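Local coordinates for protein quinone reductase (Klebsiella pneumoniae subsp. pneumoniae, PDB 4GI5) that binds flavin-adenine dinucleotide on a flavodoxin-like fold and, judging from its family, probably reduces quinones with electrons taken from NAD(P)H, at residues Phe120-Phe125 with Glu180-Arg185; Tyr217-Thr222 with Ala228-Ala233. All coordinates share one frame; numbering follows the deposited sequence.

Along the chain, the central parallel strand 115-121 ends in the segment 120-125, and interaction 1 joins it to 180-185, in the loop after the neighbouring strand 168-174; the loop so closed spans 54 residues, including helix 129-138. Only after this does interaction 2 open. It closes a much shorter loop, 217-222 with 228-233, between the end of the edge strand 209-216 and the body of helix 224-239. The two are in series, with centres about 15 Å apart, and they touch where Tyr182 CD2 packs 3.7 Å from Tyr217 CE1. Both serve one FAD: interaction 1 grips the isoalloxazine and the start of the ribityl chain, interaction 2 the rest of that chain and the adenosine ribose.

Interaction 1 (Phe120-Phe125 with Glu180-Arg185); sequences FPLWWF and EHYSPR. With FAD (flavin-adenine dinucleotide), chain H.
The flavin ring site at the C-terminal end of the parallel sheet brings Leu122 and Phe125 up to the phenol of Tyr182. The protein contact is small: Leu122 CD2 and Phe125 CE1 each approach Tyr182 OH to 3.5 Å; the Leu122 and Tyr182 side chains meet from opposite directions, while Phe125 comes in at a slant. Leucine suits the spot because its branch, with CG anti to the backbone N (chi1 -164°), carries CD2 to the hydroxyl while offering it no competing polar group. That hydroxyl is spent on the cofactor instead, donating a short hydrogen bond from Tyr182 OH to FAD O2 (2.5 Å), the acceptor lying at the edge of the phenol ring and in its plane. In this flavodoxin-like fold the turn after strand 115-121 grips the N5 and O4 positions of the isoalloxazine through its backbone. Trp124 N reaches FAD N5 at 2.8 Å in a nearly straight bond (172°), whereas Phe125 N meets FAD O4 at a more bent angle. Leu122 O accepts from the ribityl hydroxyl O2'. Phe125 also sets a face of its ring under FAD O4, which stands 3.3 Å above the plane, over its centre. Trp123 spreads one ring face over the dimethylbenzene end, CD1 lying 3.4 Å from FAD C8; its opposite face rests on Pro121. Lys132 NZ of the second subunit is hydrogen-bonded to Trp123 O.

Interaction 2 (Tyr217-Thr222 with Ala228-Ala233); sequences YRTDKT and ADQCAA. With FAD (flavin-adenine dinucleotide), chain H; GOL (glycerol), chain L.
Gln230 reaches out from helix 224-239 and lays its amide end against Thr222, CG2 of the threonine lying 3.5 Å from Gln230 OE1 while the neighbouring hydroxyl takes the amide N-H. That bond, Gln230 NE2 to Thr222 OG1, is long at 3.3 Å and departs from straight (155°), with the hydroxyl oxygen tilted 20° out of the amide plane. A glutamine fits here because its chain, extended beyond CG (chi2 162°), is long enough to span from helix to loop and ends in a donor. The same NE2 also donates to O1 of a glycerol that probably came from the crystallisation liquor, whereas the buried OE1 has no partner in the model. The Thr219 side chain crosses that of Gln230 at about a right angle, its CG2 lying 4.0 Å from Gln230 NE2.

The Thr222 hydroxyl is itself a donor: OG1 gives a hydrogen bond to Thr219 O at 2.7 Å, and Thr222 N binds that carbonyl from the same face. Two donors thus meet on one oxygen in the turn that leads from the edge strand 209-216 of the flavodoxin-like sheet into helix 224-239. The turn faces the ribityl chain and the adenosine ribose of FAD. Asp220 OD1 receives a short bond from the ribityl hydroxyl O3' (2.5 Å), a carboxylate suiting a hydroxyl donor, and Thr219 OG1 and FAD O4' share a hydrogen bond of 3.1 Å. Thr222 CB packs 3.4 Å from the adenosine ribose oxygen O4B. Leu37, on helix 37-51, touches Thr219, Thr222 and Gln230 alike, and Asp220 packs on Thr87 of the second subunit.

Interaction 1 (Phe120-Phe125 with Glu180-Arg185)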
loop_
_atom_site.group_PDB
_atom_site.type_symbol
_atom_site.label_atom_id
_atom_site.label_comp_id
_atom_site.label_asym_id
_atom_site.label_seq_id
_atom_site.Cartn_x
_atom_site.Cartn_y
_atom_site.Cartn_z
ATOM N N PHE B 120 -10.813 4.627 5.569
ATOM C CA PHE B 120 -10.880 3.632 4.508
ATOM C C PHE B 120 -11.087 2.222 5.008
ATOM O O PHE B 120 -10.672 1.878 6.096
ATOM C CB PHE B 120 -9.631 3.695 3.622
ATOM C CG PHE B 120 -8.338 3.480 4.355
ATOM C CD1 PHE B 120 -7.704 4.552 4.938
ATOM C CD2 PHE B 120 -7.723 2.223 4.412
ATOM C CE1 PHE B 120 -6.538 4.393 5.637
ATOM C CE2 PHE B 120 -6.490 2.062 5.023
ATOM C CZ PHE B 120 -5.923 3.143 5.703
ATOM N N PRO B 121 -11.770 1.369 4.208
ATOM C CA PRO B 121 -11.706 -0.079 4.449
ATOM C C PRO B 121 -10.303 -0.574 4.093
ATOM O O PRO B 121 -9.714 -0.111 3.103
ATOM C CB PRO B 121 -12.743 -0.645 3.462
ATOM C CG PRO B 121 -12.675 0.365 2.334
ATOM C CD PRO B 121 -12.410 1.699 2.917
ATOM N N LEU B 122 -9.810 -1.513 4.862
ATOM C CA LEU B 122 -8.568 -2.211 4.529
ATOM C C LEU B 122 -8.809 -3.099 3.358
ATOM O O LEU B 122 -9.639 -4.032 3.424
ATOM C CB LEU B 122 -8.073 -2.963 5.794
ATOM C CG LEU B 122 -6.613 -3.394 5.668
ATOM C CD1 LEU B 122 -5.643 -2.241 5.623
ATOM C CD2 LEU B 122 -6.350 -4.281 6.849
ATOM N N TRP B 123 -8.141 -2.834 2.231
ATOM C CA TRP B 123 -8.309 -3.638 1.020
ATOM C C TRP B 123 -6.877 -4.163 0.670
ATOM O O TRP B 123 -5.975 -3.341 0.389
ATOM C CB TRP B 123 -8.850 -2.834 -0.170
ATOM C CG TRP B 123 -10.339 -2.621 -0.137
ATOM C CD1 TRP B 123 -11.232 -3.016 0.792
ATOM C CD2 TRP B 123 -11.096 -1.826 -1.112
ATOM N NE1 TRP B 123 -12.543 -2.601 0.421
ATOM C CE2 TRP B 123 -12.453 -1.845 -0.714
ATOM C CE3 TRP B 123 -10.759 -1.189 -2.261
ATOM C CZ2 TRP B 123 -13.428 -1.193 -1.450
ATOM C CZ3 TRP B 123 -11.730 -0.489 -2.997
ATOM C CH2 TRP B 123 -13.052 -0.547 -2.584
ATOM N N TRP B 124 -6.741 -5.476 0.768
ATOM C CA TRP B 124 -5.429 -6.089 0.447
ATOM C C TRP B 124 -4.330 -5.439 1.248
ATOM O O TRP B 124 -3.284 -5.047 0.746
ATOM C CB TRP B 124 -5.182 -6.094 -1.079
ATOM C CG TRP B 124 -6.163 -6.999 -1.728
ATOM C CD1 TRP B 124 -7.244 -6.612 -2.476
ATOM C CD2 TRP B 124 -6.206 -8.423 -1.662
ATOM N NE1 TRP B 124 -7.986 -7.729 -2.833
ATOM C CE2 TRP B 124 -7.348 -8.854 -2.354
ATOM C CE3 TRP B 124 -5.377 -9.412 -1.043
ATOM C CZ2 TRP B 124 -7.727 -10.179 -2.395
ATOM C CZ3 TRP B 124 -5.743 -10.738 -1.133
ATOM C CH2 TRP B 124 -6.955 -11.110 -1.778
ATOM N N PHE B 125 -4.642 -5.328 2.505
ATOM C CA PHE B 125 -3.691 -4.889 3.534
ATOM C C PHE B 125 -3.117 -3.525 3.333
ATOM O O PHE B 125 -1.999 -3.209 3.847
ATOM C CB PHE B 125 -2.549 -5.982 3.675
ATOM C CG PHE B 125 -3.093 -7.349 3.949
ATOM C CD1 PHE B 125 -3.633 -7.626 5.187
ATOM C CD2 PHE B 125 -3.249 -8.300 3.000
ATOM C CE1 PHE B 125 -4.234 -8.810 5.464
ATOM C CE2 PHE B 125 -3.903 -9.499 3.221
ATOM C CZ PHE B 125 -4.419 -9.794 4.478
ATOM N N GLU B 180 -7.536 -11.082 16.326
ATOM C CA GLU B 180 -6.451 -12.070 16.653
ATOM C C GLU B 180 -5.566 -12.336 15.410
ATOM O O GLU B 180 -4.400 -12.655 15.549
ATOM C CB GLU B 180 -7.051 -13.464 17.040
ATOM C CG GLU B 180 -7.771 -13.450 18.373
ATOM C CD GLU B 180 -9.312 -13.004 18.321
ATOM O OE1 GLU B 180 -9.835 -12.160 17.475
ATOM O OE2 GLU B 180 -10.058 -13.485 19.234
ATOM N N HIS B 181 -6.160 -12.195 14.238
ATOM C CA HIS B 181 -5.455 -12.410 12.988
ATOM C C HIS B 181 -4.414 -11.355 12.706
ATOM O O HIS B 181 -3.520 -11.598 11.906
ATOM C CB HIS B 181 -6.445 -12.470 11.817
ATOM C CG HIS B 181 -7.459 -13.531 11.940
ATOM N ND1 HIS B 181 -8.587 -13.565 11.153
ATOM C CD2 HIS B 181 -7.601 -14.535 12.848
ATOM C CE1 HIS B 181 -9.317 -14.612 11.477
ATOM N NE2 HIS B 181 -8.768 -15.185 12.542
ATOM N N TYR B 182 -4.462 -10.248 13.416
ATOM C CA TYR B 182 -3.562 -9.133 13.354
ATOM C C TYR B 182 -2.780 -8.901 14.639
ATOM O O TYR B 182 -2.217 -7.854 14.845
ATOM C CB TYR B 182 -4.312 -7.839 12.944
ATOM C CG TYR B 182 -4.918 -7.792 11.581
ATOM C CD1 TYR B 182 -4.154 -7.456 10.533
ATOM C CD2 TYR B 182 -6.214 -8.177 11.333
ATOM C CE1 TYR B 182 -4.628 -7.374 9.221
ATOM C CE2 TYR B 182 -6.738 -8.037 10.071
ATOM C CZ TYR B 182 -5.924 -7.641 9.016
ATOM O OH TYR B 182 -6.518 -7.620 7.789
ATOM N N SER B 183 -2.769 -9.908 15.534
ATOM C CA SER B 183 -2.073 -9.918 16.814
ATOM C C SER B 183 -0.602 -10.141 16.566
ATOM O O SER B 183 -0.154 -10.379 15.427
ATOM C CB SER B 183 -2.668 -10.958 17.805
ATOM O OG SER B 183 -2.473 -12.263 17.292
ATOM N N PRO B 184 0.222 -10.024 17.606
ATOM C CA PRO B 184 1.671 -10.143 17.310
ATOM C C PRO B 184 2.156 -11.386 16.574
ATOM O O PRO B 184 3.145 -11.317 15.828
ATOM C CB PRO B 184 2.297 -9.929 18.684
ATOM C CG PRO B 184 1.282 -9.040 19.396
ATOM C CD PRO B 184 -0.040 -9.546 18.982
ATOM N N ARG B 185 1.508 -12.548 16.788
ATOM C CA ARG B 185 1.786 -13.815 16.080
ATOM C C ARG B 185 0.683 -14.193 15.150
ATOM O O ARG B 185 0.685 -15.275 14.629
ATOM C CB ARG B 185 2.114 -14.996 17.070
ATOM C CG ARG B 185 3.379 -14.654 17.766
ATOM C CD ARG B 185 3.588 -15.535 19.015
ATOM N NE ARG B 185 3.597 -16.902 18.690
ATOM C CZ ARG B 185 4.670 -17.693 18.499
ATOM N NH1 ARG B 185 5.849 -17.184 18.419
ATOM N NH2 ARG B 185 4.463 -18.950 18.244
HETATM P PA FAD H . -20.166 -2.827 4.108
HETATM O O1A FAD H . -20.798 -1.620 3.546
HETATM O O2A FAD H . -19.972 -4.081 3.395
HETATM O O5B FAD H . -20.958 -3.262 5.473
HETATM C C5B FAD H . -20.495 -4.222 6.445
HETATM C C4B FAD H . -21.625 -4.553 7.363
HETATM O O4B FAD H . -21.851 -3.439 8.197
HETATM C C3B FAD H . -22.889 -4.954 6.643
HETATM O O3B FAD H . -23.327 -6.138 7.292
HETATM C C2B FAD H . -23.757 -3.780 6.988
HETATM O O2B FAD H . -25.178 -4.074 6.940
HETATM C C1B FAD H . -23.327 -3.283 8.327
HETATM N N9A FAD H . -23.727 -1.863 8.518
HETATM C C8A FAD H . -23.723 -0.744 7.612
HETATM N N7A FAD H . -24.194 0.350 8.166
HETATM C C5A FAD H . -24.607 -0.133 9.373
HETATM C C6A FAD H . -25.343 0.425 10.507
HETATM N N6A FAD H . -25.576 1.690 10.374
HETATM N N1A FAD H . -25.624 -0.317 11.634
HETATM C C2A FAD H . -25.248 -1.590 11.692
HETATM N N3A FAD H . -24.588 -2.189 10.627
HETATM C C4A FAD H . -24.296 -1.467 9.605
HETATM N N1 FAD H . -10.156 -7.353 5.202
HETATM C C2 FAD H . -8.998 -7.521 5.874
HETATM O O2 FAD H . -8.981 -7.768 7.155
HETATM N N3 FAD H . -7.777 -7.444 5.233
HETATM C C4 FAD H . -7.684 -7.322 3.895
HETATM O O4 FAD H . -6.589 -7.169 3.337
HETATM C C4X FAD H . -8.912 -7.175 3.161
HETATM N N5 FAD H . -8.874 -6.975 1.810
HETATM C C5X FAD H . -10.079 -6.712 1.106
HETATM C C6 FAD H . -10.047 -6.426 -0.174
HETATM C C7 FAD H . -11.196 -6.051 -0.867
HETATM C C7M FAD H . -11.137 -5.716 -2.312
HETATM C C8 FAD H . -12.442 -6.074 -0.196
HETATM C C8M FAD H . -13.699 -5.744 -0.955
HETATM C C9 FAD H . -12.506 -6.391 1.124
HETATM C C9A FAD H . -11.306 -6.695 1.830
HETATM N N10 FAD H . -11.300 -6.884 3.195
HETATM C C10 FAD H . -10.125 -7.113 3.897
HETATM C "C1'" FAD H . -12.530 -6.801 3.996
HETATM C "C2'" FAD H . -12.798 -5.305 4.173
HETATM O "O2'" FAD H . -11.874 -4.589 4.996
HETATM C "C3'" FAD H . -14.229 -5.070 4.758
HETATM O "O3'" FAD H . -15.103 -5.583 3.720
HETATM C "C4'" FAD H . -14.582 -3.594 4.982
HETATM O "O4'" FAD H . -13.861 -3.120 6.074
HETATM C "C5'" FAD H . -16.079 -3.461 5.369
HETATM O "O5'" FAD H . -16.401 -2.108 5.398
HETATM P P FAD H . -17.515 -1.584 4.308
HETATM O O1P FAD H . -17.737 -0.149 4.589
HETATM O O2P FAD H . -17.197 -1.939 2.926
HETATM O O3P FAD H . -18.751 -2.469 4.856
#

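Interaction 2 (Tyr217-Thr222 with Ala228-Ala233)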
loop_
_atom_site.group_PDB
_atom_site.type_symbol
_atom_site.label_atom_id
_atom_site.label_comp_id
_atom_site.label_asym_id
_atom_site.label_seq_id
_atom_site.Cartn_x
_atom_site.Cartn_y
_atom_site.Cartn_z
ATOM N N TYR B 217 -12.393 -4.474 13.656
ATOM C CA TYR B 217 -12.220 -5.803 13.106
ATOM C C TYR B 217 -13.534 -6.520 12.898
ATOM O O TYR B 217 -14.589 -6.103 13.474
ATOM C CB TYR B 217 -11.368 -6.608 14.043
ATOM C CG TYR B 217 -10.031 -6.005 14.193
ATOM C CD1 TYR B 217 -8.986 -6.225 13.246
ATOM C CD2 TYR B 217 -9.727 -5.211 15.315
ATOM C CE1 TYR B 217 -7.783 -5.653 13.470
ATOM C CE2 TYR B 217 -8.464 -4.668 15.477
ATOM C CZ TYR B 217 -7.507 -4.904 14.462
ATOM O OH TYR B 217 -6.236 -4.319 14.653
ATOM N N ARG B 218 -13.535 -7.579 12.116
ATOM C CA ARG B 218 -14.717 -8.372 11.825
ATOM C C ARG B 218 -15.854 -7.549 11.324
ATOM O O ARG B 218 -16.996 -7.740 11.689
ATOM C CB ARG B 218 -15.193 -9.181 13.060
ATOM C CG ARG B 218 -14.189 -10.079 13.579
ATOM C CD ARG B 218 -14.801 -11.156 14.594
ATOM N NE ARG B 218 -15.715 -12.109 13.952
ATOM C CZ ARG B 218 -16.015 -13.317 14.498
ATOM N NH1 ARG B 218 -15.495 -13.687 15.683
ATOM N NH2 ARG B 218 -16.807 -14.167 13.864
ATOM N N THR B 219 -15.566 -6.617 10.450
ATOM C CA THR B 219 -16.547 -5.629 10.087
ATOM C C THR B 219 -17.595 -6.096 9.111
ATOM O O THR B 219 -18.637 -5.417 9.040
ATOM C CB THR B 219 -15.948 -4.351 9.555
ATOM O OG1 THR B 219 -15.154 -4.626 8.435
ATOM C CG2 THR B 219 -15.140 -3.733 10.715
ATOM N N ASP B 220 -17.359 -7.168 8.360
ATOM C CA ASP B 220 -18.314 -7.613 7.386
ATOM C C ASP B 220 -19.626 -8.126 8.036
ATOM O O ASP B 220 -20.611 -8.140 7.338
ATOM C CB ASP B 220 -17.730 -8.692 6.443
ATOM C CG ASP B 220 -16.495 -8.148 5.597
ATOM O OD1 ASP B 220 -16.694 -7.176 4.914
ATOM O OD2 ASP B 220 -15.402 -8.805 5.560
ATOM N N LYS B 221 -19.590 -8.515 9.294
ATOM C CA LYS B 221 -20.783 -9.006 9.948
ATOM C C LYS B 221 -21.369 -7.996 10.892
ATOM O O LYS B 221 -22.159 -8.357 11.771
ATOM C CB LYS B 221 -20.355 -10.223 10.772
ATOM C CG LYS B 221 -19.758 -11.368 9.943
ATOM C CD LYS B 221 -20.715 -11.786 8.821
ATOM C CE LYS B 221 -19.996 -12.552 7.712
ATOM N NZ LYS B 221 -20.143 -13.973 8.085
ATOM N N THR B 222 -20.932 -6.765 10.845
ATOM C CA THR B 222 -21.396 -5.740 11.758
ATOM C C THR B 222 -22.965 -5.738 11.792
ATOM O O THR B 222 -23.616 -5.625 10.762
ATOM C CB THR B 222 -20.919 -4.350 11.359
ATOM O OG1 THR B 222 -19.463 -4.324 11.378
ATOM C CG2 THR B 222 -21.348 -3.293 12.341
ATOM N N ALA B 228 -23.034 0.111 17.377
ATOM C CA ALA B 228 -23.025 0.982 18.508
ATOM C C ALA B 228 -21.653 0.976 19.208
ATOM O O ALA B 228 -21.201 2.094 19.672
ATOM C CB ALA B 228 -24.152 0.619 19.526
ATOM N N ASP B 229 -21.017 -0.171 19.314
ATOM C CA ASP B 229 -19.708 -0.208 19.894
ATOM C C ASP B 229 -18.674 0.645 19.049
ATOM O O ASP B 229 -17.808 1.324 19.638
ATOM C CB ASP B 229 -19.174 -1.626 20.080
ATOM C CG ASP B 229 -19.939 -2.440 21.137
ATOM O OD1 ASP B 229 -20.632 -1.838 21.973
ATOM O OD2 ASP B 229 -19.890 -3.646 20.980
ATOM N N GLN B 230 -18.742 0.469 17.728
ATOM C CA GLN B 230 -17.878 1.244 16.822
ATOM C C GLN B 230 -18.084 2.712 17.005
ATOM O O GLN B 230 -17.150 3.472 17.091
ATOM C CB GLN B 230 -18.099 0.826 15.358
ATOM C CG GLN B 230 -17.716 -0.635 15.055
ATOM C CD GLN B 230 -18.326 -1.132 13.785
ATOM O OE1 GLN B 230 -19.305 -0.561 13.267
ATOM N NE2 GLN B 230 -17.843 -2.252 13.314
ATOM N N CYS B 231 -19.367 3.151 17.016
ATOM C CA CYS B 231 -19.669 4.559 17.190
ATOM C C CYS B 231 -19.121 5.090 18.487
ATOM O O CYS B 231 -18.627 6.212 18.440
ATOM C CB CYS B 231 -21.191 4.840 17.192
ATOM S SG CYS B 231 -21.989 4.505 15.629
ATOM N N ALA B 232 -19.244 4.321 19.584
ATOM C CA ALA B 232 -18.758 4.814 20.900
ATOM C C ALA B 232 -17.243 5.009 20.899
ATOM O O ALA B 232 -16.707 5.986 21.401
ATOM C CB ALA B 232 -19.165 3.830 21.962
ATOM N N ALA B 233 -16.562 4.036 20.283
ATOM C CA ALA B 233 -15.074 4.099 20.147
ATOM C C ALA B 233 -14.631 5.281 19.284
ATOM O O ALA B 233 -13.724 6.001 19.655
ATOM C CB ALA B 233 -14.549 2.737 19.604
HETATM P PA FAD H . -20.166 -2.827 4.108
HETATM O O1A FAD H . -20.798 -1.620 3.546
HETATM O O2A FAD H . -19.972 -4.081 3.395
HETATM O O5B FAD H . -20.958 -3.262 5.473
HETATM C C5B FAD H . -20.495 -4.222 6.445
HETATM C C4B FAD H . -21.625 -4.553 7.363
HETATM O O4B FAD H . -21.851 -3.439 8.197
HETATM C C3B FAD H . -22.889 -4.954 6.643
HETATM O O3B FAD H . -23.327 -6.138 7.292
HETATM C C2B FAD H . -23.757 -3.780 6.988
HETATM O O2B FAD H . -25.178 -4.074 6.940
HETATM C C1B FAD H . -23.327 -3.283 8.327
HETATM N N9A FAD H . -23.727 -1.863 8.518
HETATM C C8A FAD H . -23.723 -0.744 7.612
HETATM N N7A FAD H . -24.194 0.350 8.166
HETATM C C5A FAD H . -24.607 -0.133 9.373
HETATM C C6A FAD H . -25.343 0.425 10.507
HETATM N N6A FAD H . -25.576 1.690 10.374
HETATM N N1A FAD H . -25.624 -0.317 11.634
HETATM C C2A FAD H . -25.248 -1.590 11.692
HETATM N N3A FAD H . -24.588 -2.189 10.627
HETATM C C4A FAD H . -24.296 -1.467 9.605
HETATM N N1 FAD H . -10.156 -7.353 5.202
HETATM C C2 FAD H . -8.998 -7.521 5.874
HETATM O O2 FAD H . -8.981 -7.768 7.155
HETATM N N3 FAD H . -7.777 -7.444 5.233
HETATM C C4 FAD H . -7.684 -7.322 3.895
HETATM O O4 FAD H . -6.589 -7.169 3.337
HETATM C C4X FAD H . -8.912 -7.175 3.161
HETATM N N5 FAD H . -8.874 -6.975 1.810
HETATM C C5X FAD H . -10.079 -6.712 1.106
HETATM C C6 FAD H . -10.047 -6.426 -0.174
HETATM C C7 FAD H . -11.196 -6.051 -0.867
HETATM C C7M FAD H . -11.137 -5.716 -2.312
HETATM C C8 FAD H . -12.442 -6.074 -0.196
HETATM C C8M FAD H . -13.699 -5.744 -0.955
HETATM C C9 FAD H . -12.506 -6.391 1.124
HETATM C C9A FAD H . -11.306 -6.695 1.830
HETATM N N10 FAD H . -11.300 -6.884 3.195
HETATM C C10 FAD H . -10.125 -7.113 3.897
HETATM C "C1'" FAD H . -12.530 -6.801 3.996
HETATM C "C2'" FAD H . -12.798 -5.305 4.173
HETATM O "O2'" FAD H . -11.874 -4.589 4.996
HETATM C "C3'" FAD H . -14.229 -5.070 4.758
HETATM O "O3'" FAD H . -15.103 -5.583 3.720
HETATM C "C4'" FAD H . -14.582 -3.594 4.982
HETATM O "O4'" FAD H . -13.861 -3.120 6.074
HETATM C "C5'" FAD H . -16.079 -3.461 5.369
HETATM O "O5'" FAD H . -16.401 -2.108 5.398
HETATM P P FAD H . -17.515 -1.584 4.308
HETATM O O1P FAD H . -17.737 -0.149 4.589
HETATM O O2P FAD H . -17.197 -1.939 2.926
HETATM O O3P FAD H . -18.751 -2.469 4.856
HETATM C C1 GOL L . -15.971 -4.271 15.942
HETATM O O1 GOL L . -15.727 -3.851 14.582
HETATM C C2 GOL L . -15.453 -3.178 16.926
HETATM O O2 GOL L . -16.046 -3.017 18.216
HETATM C C3 GOL L . -13.924 -3.259 17.081
HETATM O O3 GOL L . -13.220 -4.330 16.515
#